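Local coordinates for Ent-copalyl diphosphate synthase (Streptomyces platensis, PDB 5BP8), which is a predominantly helical enzyme of the terpene cyclase kind, with a region related to the C-terminal domain of squalene-hopene cyclases, at residues A[260-268]-A[280-291]; A[322-330]-A[362-373]. One frame throughout, in Å; residues are numbered along the deposited sequence.

Interaction 1: residues A[260-268]-A[280-291]; sequences VYFEQAWVL and APAALLDSLEAG
Leu288 enters helix 260-268 as a knob into a hole formed by Tyr261, Gln264, Ala265 and Leu268, and this is the tight half of the contact. Its CD1 reaches CD1 of Leu268 tip to tip at 4.0 Å, while its CD2 packs against OE1 and CB of Gln264 and touches Tyr261 CD1. Leu268 spreads its two methyls: CD1 rests on Leu285 CD2 at 3.8 Å, and CD2 turns to Ala280 CB, with Leu284 CD1 a little farther off. Leu284 CD2 packs against the Gln264 amide end.

Polar atoms take over at the more open end, where Tyr261, Ser287 and Gly291 are partly exposed. The Ser287 hydroxyl, trans to its own N (chi1 169°), donates to Gln264 OE1 at 2.7 Å, in the carbonyl plane and on a lone pair (C=O...O angle 113°). The same hydroxyl oxygen meets the Tyr261 ring at its edge, 3.5 Å from CE1. Beyond it, Tyr261 OH lies 3.5 Å from Gly291 CA, and a water bridges Tyr261 OH to Ser287 O, at 2.6 Å and 2.8 Å respectively. With short-segment axes 10.1 Å apart and running at 128°, the pair forms an oblique alpha-alpha hairpin of successive helices, nearer antiparallel than parallel, consistent with the helical-hairpin architecture of cyclases related to squalene-hopene cyclase.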
loop_
_atom_site.group_PDB
_atom_site.type_symbol
_atom_site.label_atom_id
_atom_site.label_comp_id
_atom_site.label_asym_id
_atom_site.label_seq_id
_atom_site.Cartn_x
_atom_site.Cartn_y
_atom_site.Cartn_z
ATOM N N VAL A 260 2.859 -0.431 11.394
ATOM C CA VAL A 260 3.796 0.248 12.318
ATOM C C VAL A 260 5.280 0.225 11.889
ATOM O O VAL A 260 5.928 1.266 11.869
ATOM C CB VAL A 260 3.582 -0.264 13.759
ATOM C CG1 VAL A 260 3.807 -1.758 13.905
ATOM C CG2 VAL A 260 4.434 0.507 14.751
ATOM N N TYR A 261 5.827 -0.924 11.553
ATOM C CA TYR A 261 7.265 -0.973 11.196
ATOM C C TYR A 261 7.596 -0.284 9.882
ATOM O O TYR A 261 8.589 0.466 9.779
ATOM C CB TYR A 261 7.739 -2.409 11.156
ATOM C CG TYR A 261 7.581 -3.198 12.459
ATOM C CD1 TYR A 261 7.798 -2.597 13.709
ATOM C CD2 TYR A 261 7.304 -4.560 12.442
ATOM C CE1 TYR A 261 7.705 -3.325 14.881
ATOM C CE2 TYR A 261 7.202 -5.287 13.606
ATOM C CZ TYR A 261 7.432 -4.677 14.823
ATOM O OH TYR A 261 7.332 -5.411 15.995
ATOM N N PHE A 262 6.770 -0.512 8.860
ATOM C CA PHE A 262 6.856 0.252 7.613
ATOM C C PHE A 262 6.838 1.764 7.897
ATOM O O PHE A 262 7.716 2.515 7.447
ATOM C CB PHE A 262 5.701 -0.215 6.695
ATOM C CG PHE A 262 5.370 0.711 5.550
ATOM C CD1 PHE A 262 6.344 1.223 4.707
ATOM C CD2 PHE A 262 4.075 1.004 5.257
ATOM C CE1 PHE A 262 6.010 2.055 3.625
ATOM C CE2 PHE A 262 3.739 1.829 4.179
ATOM C CZ PHE A 262 4.714 2.357 3.367
ATOM N N GLU A 263 5.858 2.222 8.662
ATOM C CA GLU A 263 5.759 3.662 8.917
ATOM C C GLU A 263 6.980 4.187 9.702
ATOM O O GLU A 263 7.558 5.231 9.339
ATOM C CB GLU A 263 4.466 3.981 9.665
ATOM C CG GLU A 263 4.391 5.440 10.099
ATOM C CD GLU A 263 3.019 5.799 10.597
ATOM O OE1 GLU A 263 2.938 6.173 11.776
ATOM O OE2 GLU A 263 2.045 5.730 9.798
ATOM N N GLN A 264 7.363 3.464 10.749
ATOM C CA GLN A 264 8.498 3.907 11.592
ATOM C C GLN A 264 9.769 4.046 10.748
ATOM O O GLN A 264 10.439 5.081 10.816
ATOM C CB GLN A 264 8.730 2.966 12.757
ATOM C CG GLN A 264 7.647 3.074 13.806
ATOM C CD GLN A 264 7.769 2.087 14.956
ATOM O OE1 GLN A 264 8.370 1.012 14.846
ATOM N NE2 GLN A 264 7.116 2.421 16.057
ATOM N N ALA A 265 10.070 3.031 9.936
ATOM C CA ALA A 265 11.290 3.057 9.112
ATOM C C ALA A 265 11.251 4.138 8.038
ATOM O O ALA A 265 12.235 4.850 7.808
ATOM C CB ALA A 265 11.504 1.709 8.469
ATOM N N TRP A 266 10.112 4.250 7.360
ATOM C CA TRP A 266 9.993 5.232 6.287
ATOM C C TRP A 266 10.055 6.670 6.839
ATOM O O TRP A 266 10.735 7.527 6.269
ATOM C CB TRP A 266 8.736 4.994 5.425
ATOM C CG TRP A 266 8.964 4.106 4.140
ATOM C CD1 TRP A 266 8.913 4.535 2.839
ATOM C CD2 TRP A 266 9.281 2.680 4.072
ATOM N NE1 TRP A 266 9.145 3.488 1.976
ATOM C CE2 TRP A 266 9.376 2.340 2.691
ATOM C CE3 TRP A 266 9.517 1.680 5.034
ATOM C CZ2 TRP A 266 9.659 1.016 2.241
ATOM C CZ3 TRP A 266 9.760 0.330 4.578
ATOM C CH2 TRP A 266 9.843 0.028 3.203
ATOM N N VAL A 267 9.397 6.917 7.965
ATOM C CA VAL A 267 9.469 8.210 8.615
ATOM C C VAL A 267 10.911 8.526 9.015
ATOM O O VAL A 267 11.426 9.618 8.710
ATOM C CB VAL A 267 8.551 8.306 9.847
ATOM C CG1 VAL A 267 8.850 9.579 10.623
ATOM C CG2 VAL A 267 7.079 8.292 9.426
ATOM N N LEU A 268 11.570 7.582 9.691
ATOM C CA LEU A 268 12.959 7.799 10.078
ATOM C C LEU A 268 13.894 8.012 8.884
ATOM O O LEU A 268 14.761 8.902 8.918
ATOM C CB LEU A 268 13.449 6.639 10.937
ATOM C CG LEU A 268 12.882 6.596 12.348
ATOM C CD1 LEU A 268 13.200 5.262 12.981
ATOM C CD2 LEU A 268 13.459 7.763 13.152
ATOM N N ALA A 280 15.857 11.287 17.295
ATOM C CA ALA A 280 14.901 10.185 17.148
ATOM C C ALA A 280 14.486 9.719 18.530
ATOM O O ALA A 280 15.356 9.429 19.377
ATOM C CB ALA A 280 15.496 9.024 16.373
ATOM N N PRO A 281 13.168 9.684 18.789
ATOM C CA PRO A 281 12.737 9.138 20.057
ATOM C C PRO A 281 13.173 7.679 20.163
ATOM O O PRO A 281 13.020 6.897 19.209
ATOM C CB PRO A 281 11.203 9.252 19.996
ATOM C CG PRO A 281 10.939 10.341 19.023
ATOM C CD PRO A 281 12.029 10.222 18.007
ATOM N N ALA A 282 13.729 7.330 21.316
ATOM C CA ALA A 282 14.166 5.970 21.577
ATOM C C ALA A 282 13.064 4.952 21.336
ATOM O O ALA A 282 13.354 3.835 20.938
ATOM C CB ALA A 282 14.665 5.854 23.011
ATOM N N ALA A 283 11.815 5.322 21.617
ATOM C CA ALA A 283 10.701 4.411 21.469
ATOM C C ALA A 283 10.577 3.897 20.033
ATOM O O ALA A 283 10.188 2.745 19.847
ATOM C CB ALA A 283 9.383 5.055 21.917
ATOM N N LEU A 284 10.895 4.720 19.029
ATOM C CA LEU A 284 10.796 4.246 17.640
ATOM C C LEU A 284 11.877 3.223 17.374
ATOM O O LEU A 284 11.616 2.185 16.774
ATOM C CB LEU A 284 10.915 5.373 16.613
ATOM C CG LEU A 284 9.791 6.406 16.625
ATOM C CD1 LEU A 284 9.971 7.357 15.459
ATOM C CD2 LEU A 284 8.418 5.751 16.603
ATOM N N LEU A 285 13.095 3.516 17.834
ATOM C CA LEU A 285 14.222 2.656 17.543
ATOM C C LEU A 285 14.064 1.361 18.319
ATOM O O LEU A 285 14.369 0.284 17.794
ATOM C CB LEU A 285 15.555 3.346 17.873
ATOM C CG LEU A 285 15.802 4.733 17.276
ATOM C CD1 LEU A 285 17.130 5.326 17.731
ATOM C CD2 LEU A 285 15.757 4.685 15.766
ATOM N N ASP A 286 13.561 1.446 19.552
ATOM C CA ASP A 286 13.268 0.230 20.333
ATOM C C ASP A 286 12.231 -0.686 19.690
ATOM O O ASP A 286 12.404 -1.913 19.717
ATOM C CB ASP A 286 12.787 0.564 21.745
ATOM C CG ASP A 286 13.859 1.216 22.604
ATOM O OD1 ASP A 286 15.064 1.115 22.306
ATOM O OD2 ASP A 286 13.452 1.830 23.602
ATOM N N SER A 287 11.149 -0.099 19.163
ATOM C CA SER A 287 10.089 -0.857 18.437
ATOM C C SER A 287 10.704 -1.619 17.277
ATOM O O SER A 287 10.481 -2.808 17.107
ATOM C CB SER A 287 9.014 0.099 17.891
ATOM O OG SER A 287 8.133 -0.552 16.986
ATOM N N LEU A 288 11.493 -0.925 16.473
ATOM C CA LEU A 288 12.110 -1.561 15.317
ATOM C C LEU A 288 13.084 -2.660 15.713
ATOM O O LEU A 288 13.055 -3.739 15.139
ATOM C CB LEU A 288 12.806 -0.532 14.443
ATOM C CG LEU A 288 11.902 0.447 13.682
ATOM C CD1 LEU A 288 12.776 1.282 12.771
ATOM C CD2 LEU A 288 10.823 -0.276 12.872
ATOM N N GLU A 289 13.952 -2.406 16.695
ATOM C CA GLU A 289 14.877 -3.463 17.148
ATOM C C GLU A 289 14.191 -4.707 17.702
ATOM O O GLU A 289 14.616 -5.842 17.430
ATOM C CB GLU A 289 15.854 -2.908 18.197
ATOM C CG GLU A 289 17.088 -2.339 17.575
ATOM C CD GLU A 289 18.156 -1.953 18.594
ATOM O OE1 GLU A 289 17.830 -1.675 19.779
ATOM O OE2 GLU A 289 19.319 -1.923 18.171
ATOM N N ALA A 290 13.141 -4.504 18.482
ATOM C CA ALA A 290 12.373 -5.603 19.026
ATOM C C ALA A 290 11.730 -6.404 17.915
ATOM O O ALA A 290 11.578 -7.597 18.048
ATOM C CB ALA A 290 11.302 -5.100 19.981
ATOM N N GLY A 291 11.343 -5.757 16.820
ATOM C CA GLY A 291 10.660 -6.464 15.764
ATOM C C GLY A 291 11.596 -7.237 14.856
ATOM O O GLY A 291 11.206 -8.221 14.255
HETATM O O HOH W 1 8.433 -4.330 18.141
#

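Interaction 2: residues A[322-330]-A[362-373]; sequences RTHRPDSLM and HVTVRPDDAGRY
The guanidinium groups of Arg325 and Arg372 lie flat on one another, centres 3.8 Å apart and planes 16° from parallel, although the two side chains cross at about a right angle. Each is held side-on by a carboxylate of the other segment, which probably offsets the like charges. Arg325 donates from NE to Asp369 OD2 at 3.0 Å and from NH2 to OD1, both acceptors being close to the guanidinium plane while the carboxylate is turned 42° from it. Arg372 also grips Asp327 side-on, but less evenly: NH2 meets OD2 nearly straight at 2.9 Å, from above the carboxylate plane, whereas NE reaches the syn lone pair of OD1 by a bent bond tilted from the guanidinium plane. That OD1 also accepts a very short bond, 2.5 Å, from Tyr373 OH.

Segment 362-373 carries the end of helix 349-365 through a short 3-10 turn into helix 370-386, consistent with the alpha-alpha hairpins of the squalene-hopene cyclase family. His362, its CG trans to the backbone N, spans this turn: NE2 donates almost straight (177°) to the anti lone pair of Asp369 OD2 at 2.7 Å, so OD2 has two donors and the imidazole is fixed in rotation.

Pro326 wedges between two rings. Its CD stands over the His362 face, 3.6 Å from the centroid, with Arg366 CB on the opposite face; its CG covers one face of Tyr373, whose other face bears Arg372 CB. Selenomethionine Met330 touches Tyr373 CD1 with its CE, and SE stands off the ring edge, 5.5 Å from the centroid, as a Met-aromatic contact. At the outer end Thr323 CB sits over the Arg366 guanidinium, 3.6 Å from NH2.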
loop_
_atom_site.group_PDB
_atom_site.type_symbol
_atom_site.label_atom_id
_atom_site.label_comp_id
_atom_site.label_asym_id
_atom_site.label_seq_id
_atom_site.Cartn_x
_atom_site.Cartn_y
_atom_site.Cartn_z
ATOM N N ARG A 322 22.089 2.678 15.635
ATOM C CA ARG A 322 21.886 1.281 16.026
ATOM C C ARG A 322 22.175 0.375 14.853
ATOM O O ARG A 322 21.265 -0.033 14.109
ATOM C CB ARG A 322 20.485 1.052 16.579
ATOM C CG ARG A 322 20.192 1.920 17.787
ATOM C CD ARG A 322 19.108 1.363 18.667
ATOM N NE ARG A 322 18.673 2.387 19.610
ATOM C CZ ARG A 322 17.653 2.257 20.453
ATOM N NH1 ARG A 322 16.958 1.130 20.540
ATOM N NH2 ARG A 322 17.330 3.268 21.231
ATOM N N THR A 323 23.459 0.081 14.667
ATOM C CA THR A 323 23.919 -0.678 13.522
ATOM C C THR A 323 23.848 -2.179 13.764
ATOM O O THR A 323 24.398 -2.688 14.740
ATOM C CB THR A 323 25.353 -0.282 13.141
ATOM O OG1 THR A 323 25.378 1.106 12.812
ATOM C CG2 THR A 323 25.834 -1.061 11.942
ATOM N N HIS A 324 23.159 -2.888 12.880
ATOM C CA HIS A 324 23.062 -4.338 12.949
ATOM C C HIS A 324 23.547 -4.880 11.636
ATOM O O HIS A 324 23.164 -4.356 10.582
ATOM C CB HIS A 324 21.608 -4.795 13.138
ATOM C CG HIS A 324 21.002 -4.340 14.420
ATOM N ND1 HIS A 324 20.914 -5.149 15.529
ATOM C CD2 HIS A 324 20.497 -3.143 14.785
ATOM C CE1 HIS A 324 20.354 -4.477 16.517
ATOM N NE2 HIS A 324 20.090 -3.257 16.089
ATOM N N ARG A 325 24.343 -5.947 11.680
ATOM C CA ARG A 325 24.738 -6.621 10.448
ATOM C C ARG A 325 23.494 -7.020 9.667
ATOM O O ARG A 325 22.584 -7.645 10.244
ATOM C CB ARG A 325 25.553 -7.869 10.731
ATOM C CG ARG A 325 27.027 -7.649 10.560
ATOM C CD ARG A 325 27.766 -8.939 10.804
ATOM N NE ARG A 325 29.188 -8.752 10.576
ATOM C CZ ARG A 325 30.116 -9.659 10.870
ATOM N NH1 ARG A 325 29.767 -10.832 11.383
ATOM N NH2 ARG A 325 31.392 -9.385 10.619
ATOM N N PRO A 326 23.446 -6.674 8.370
ATOM C CA PRO A 326 22.249 -6.955 7.568
ATOM C C PRO A 326 22.220 -8.375 7.011
ATOM O O PRO A 326 21.833 -8.585 5.868
ATOM C CB PRO A 326 22.347 -5.919 6.447
ATOM C CG PRO A 326 23.835 -5.790 6.229
ATOM C CD PRO A 326 24.433 -5.890 7.609
ATOM N N ASP A 327 22.581 -9.358 7.832
ATOM C CA ASP A 327 22.635 -10.728 7.367
ATOM C C ASP A 327 21.280 -11.314 7.016
ATOM O O ASP A 327 21.216 -12.163 6.138
ATOM C CB ASP A 327 23.352 -11.611 8.381
ATOM C CG ASP A 327 24.856 -11.310 8.455
ATOM O OD1 ASP A 327 25.453 -10.883 7.445
ATOM O OD2 ASP A 327 25.438 -11.523 9.534
ATOM N N SER A 328 20.209 -10.869 7.673
ATOM C CA SER A 328 18.868 -11.342 7.363
ATOM C C SER A 328 18.478 -11.102 5.908
ATOM O O SER A 328 17.616 -11.800 5.399
ATOM C CB SER A 328 17.805 -10.701 8.277
ATOM O OG SER A 328 17.865 -9.278 8.222
ATOM N N LEU A 329 19.080 -10.112 5.257
ATOM C CA LEU A 329 18.816 -9.853 3.838
ATOM C C LEU A 329 19.382 -10.931 2.911
ATOM O O LEU A 329 18.889 -11.102 1.809
ATOM C CB LEU A 329 19.351 -8.489 3.427
ATOM C CG LEU A 329 18.712 -7.285 4.109
ATOM C CD1 LEU A 329 19.428 -5.999 3.743
ATOM C CD2 LEU A 329 17.230 -7.206 3.744
HETATM N N MSE A 330 20.402 -11.677 3.365
HETATM C CA MSE A 330 21.046 -12.693 2.508
HETATM C C MSE A 330 20.136 -13.854 2.163
HETATM O O MSE A 330 20.323 -14.474 1.115
HETATM C CB MSE A 330 22.376 -13.170 3.140
HETATM C CG MSE A 330 23.338 -12.010 3.411
HETATM SE SE MSE A 330 24.007 -11.129 1.771
HETATM C CE MSE A 330 23.027 -9.442 1.982
ATOM N N HIS A 362 25.701 0.188 5.546
ATOM C CA HIS A 362 26.390 -0.670 6.499
ATOM C C HIS A 362 27.904 -0.678 6.247
ATOM O O HIS A 362 28.669 -0.515 7.199
ATOM C CB HIS A 362 25.911 -2.105 6.445
ATOM C CG HIS A 362 26.585 -2.980 7.462
ATOM N ND1 HIS A 362 26.234 -2.968 8.788
ATOM C CD2 HIS A 362 27.634 -3.831 7.357
ATOM C CE1 HIS A 362 27.002 -3.816 9.457
ATOM N NE2 HIS A 362 27.868 -4.345 8.612
ATOM N N VAL A 363 28.317 -0.920 4.998
ATOM C CA VAL A 363 29.752 -1.045 4.682
ATOM C C VAL A 363 30.491 0.273 4.811
ATOM O O VAL A 363 31.730 0.291 4.957
ATOM C CB VAL A 363 30.064 -1.700 3.315
ATOM C CG1 VAL A 363 29.408 -3.059 3.197
ATOM C CG2 VAL A 363 29.715 -0.804 2.135
ATOM N N THR A 364 29.732 1.366 4.753
ATOM C CA THR A 364 30.245 2.690 5.057
ATOM C C THR A 364 30.528 2.849 6.549
ATOM O O THR A 364 31.620 3.276 6.938
ATOM C CB THR A 364 29.280 3.788 4.552
ATOM O OG1 THR A 364 29.188 3.692 3.125
ATOM C CG2 THR A 364 29.773 5.185 4.924
ATOM N N VAL A 365 29.562 2.478 7.378
ATOM C CA VAL A 365 29.640 2.692 8.816
ATOM C C VAL A 365 30.382 1.545 9.580
ATOM O O VAL A 365 30.788 1.710 10.739
ATOM C CB VAL A 365 28.212 2.909 9.351
ATOM C CG1 VAL A 365 27.497 1.578 9.574
ATOM C CG2 VAL A 365 28.216 3.740 10.623
ATOM N N ARG A 366 30.539 0.389 8.929
ATOM C CA ARG A 366 31.332 -0.732 9.447
ATOM C C ARG A 366 32.261 -1.196 8.342
ATOM O O ARG A 366 32.052 -2.268 7.763
ATOM C CB ARG A 366 30.439 -1.892 9.884
ATOM C CG ARG A 366 29.616 -1.608 11.123
ATOM C CD ARG A 366 30.456 -1.590 12.398
ATOM N NE ARG A 366 29.645 -1.318 13.591
ATOM C CZ ARG A 366 29.179 -0.113 13.942
ATOM N NH1 ARG A 366 29.413 0.963 13.188
ATOM N NH2 ARG A 366 28.449 0.020 15.046
ATOM N N PRO A 367 33.309 -0.392 8.051
ATOM C CA PRO A 367 34.202 -0.670 6.926
ATOM C C PRO A 367 34.816 -2.068 6.942
ATOM O O PRO A 367 35.117 -2.589 5.887
ATOM C CB PRO A 367 35.292 0.411 7.028
ATOM C CG PRO A 367 34.823 1.401 8.031
ATOM C CD PRO A 367 33.720 0.781 8.841
ATOM N N ASP A 368 34.990 -2.675 8.118
ATOM C CA ASP A 368 35.488 -4.063 8.216
ATOM C C ASP A 368 34.573 -5.100 7.543
ATOM O O ASP A 368 35.022 -6.211 7.204
ATOM C CB ASP A 368 35.739 -4.466 9.695
ATOM C CG ASP A 368 36.935 -3.721 10.333
ATOM O OD1 ASP A 368 37.662 -3.005 9.631
ATOM O OD2 ASP A 368 37.140 -3.843 11.557
ATOM N N ASP A 369 33.287 -4.758 7.365
ATOM C CA ASP A 369 32.349 -5.648 6.669
ATOM C C ASP A 369 32.272 -5.414 5.167
ATOM O O ASP A 369 31.448 -6.042 4.499
ATOM C CB ASP A 369 30.938 -5.533 7.293
ATOM C CG ASP A 369 30.857 -6.185 8.649
ATOM O OD1 ASP A 369 31.863 -6.804 9.055
ATOM O OD2 ASP A 369 29.796 -6.106 9.327
ATOM N N ALA A 370 33.141 -4.559 4.616
ATOM C CA ALA A 370 33.090 -4.250 3.189
ATOM C C ALA A 370 33.175 -5.492 2.298
ATOM O O ALA A 370 32.518 -5.548 1.261
ATOM C CB ALA A 370 34.161 -3.231 2.796
ATOM N N GLY A 371 33.952 -6.495 2.706
ATOM C CA GLY A 371 34.038 -7.741 1.935
ATOM C C GLY A 371 32.801 -8.609 2.061
ATOM O O GLY A 371 32.431 -9.324 1.133
ATOM N N ARG A 372 32.157 -8.551 3.216
ATOM C CA ARG A 372 30.973 -9.347 3.475
ATOM C C ARG A 372 29.827 -9.036 2.474
ATOM O O ARG A 372 29.109 -9.944 2.047
ATOM C CB ARG A 372 30.505 -9.068 4.893
ATOM C CG ARG A 372 29.708 -10.169 5.544
ATOM C CD ARG A 372 29.616 -9.860 7.028
ATOM N NE ARG A 372 28.679 -10.730 7.714
ATOM C CZ ARG A 372 28.921 -11.990 8.071
ATOM N NH1 ARG A 372 30.091 -12.579 7.806
ATOM N NH2 ARG A 372 27.969 -12.676 8.698
ATOM N N TYR A 373 29.678 -7.764 2.095
ATOM C CA TYR A 373 28.522 -7.335 1.270
ATOM C C TYR A 373 28.900 -6.609 -0.020
ATOM O O TYR A 373 28.038 -6.294 -0.857
ATOM C CB TYR A 373 27.599 -6.448 2.110
ATOM C CG TYR A 373 27.260 -7.032 3.463
ATOM C CD1 TYR A 373 26.441 -8.152 3.578
ATOM C CD2 TYR A 373 27.769 -6.471 4.632
ATOM C CE1 TYR A 373 26.142 -8.693 4.821
ATOM C CE2 TYR A 373 27.465 -6.997 5.867
ATOM C CZ TYR A 373 26.649 -8.106 5.954
ATOM O OH TYR A 373 26.379 -8.627 7.205
HETATM O O HOH W 2 23.439 -1.984 9.114
#

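How the interactions relate
Following the chain from the N terminus, interaction 1 closes first, bringing helix 282-291 back onto helix 260-274 across only 11 intervening residues. Helix 307-319 comes next, and interaction 2 then closes a longer loop of 31 residues, tying the segment 322-330 to the turn between helices 349-365 and 370-386. The two loops are in series, neither nested nor crossing. Their centres are 19 Å apart, yet they touch: Asp286 OD1 forms a salt bridge with Arg322 NH1 at 2.6 Å, and Glu289 OE2 probably hydrogen-bonds His324 NE2. Helix 307-319 gives a second connection, its Val313 meeting Ala265 and its Leu314 meeting Pro326.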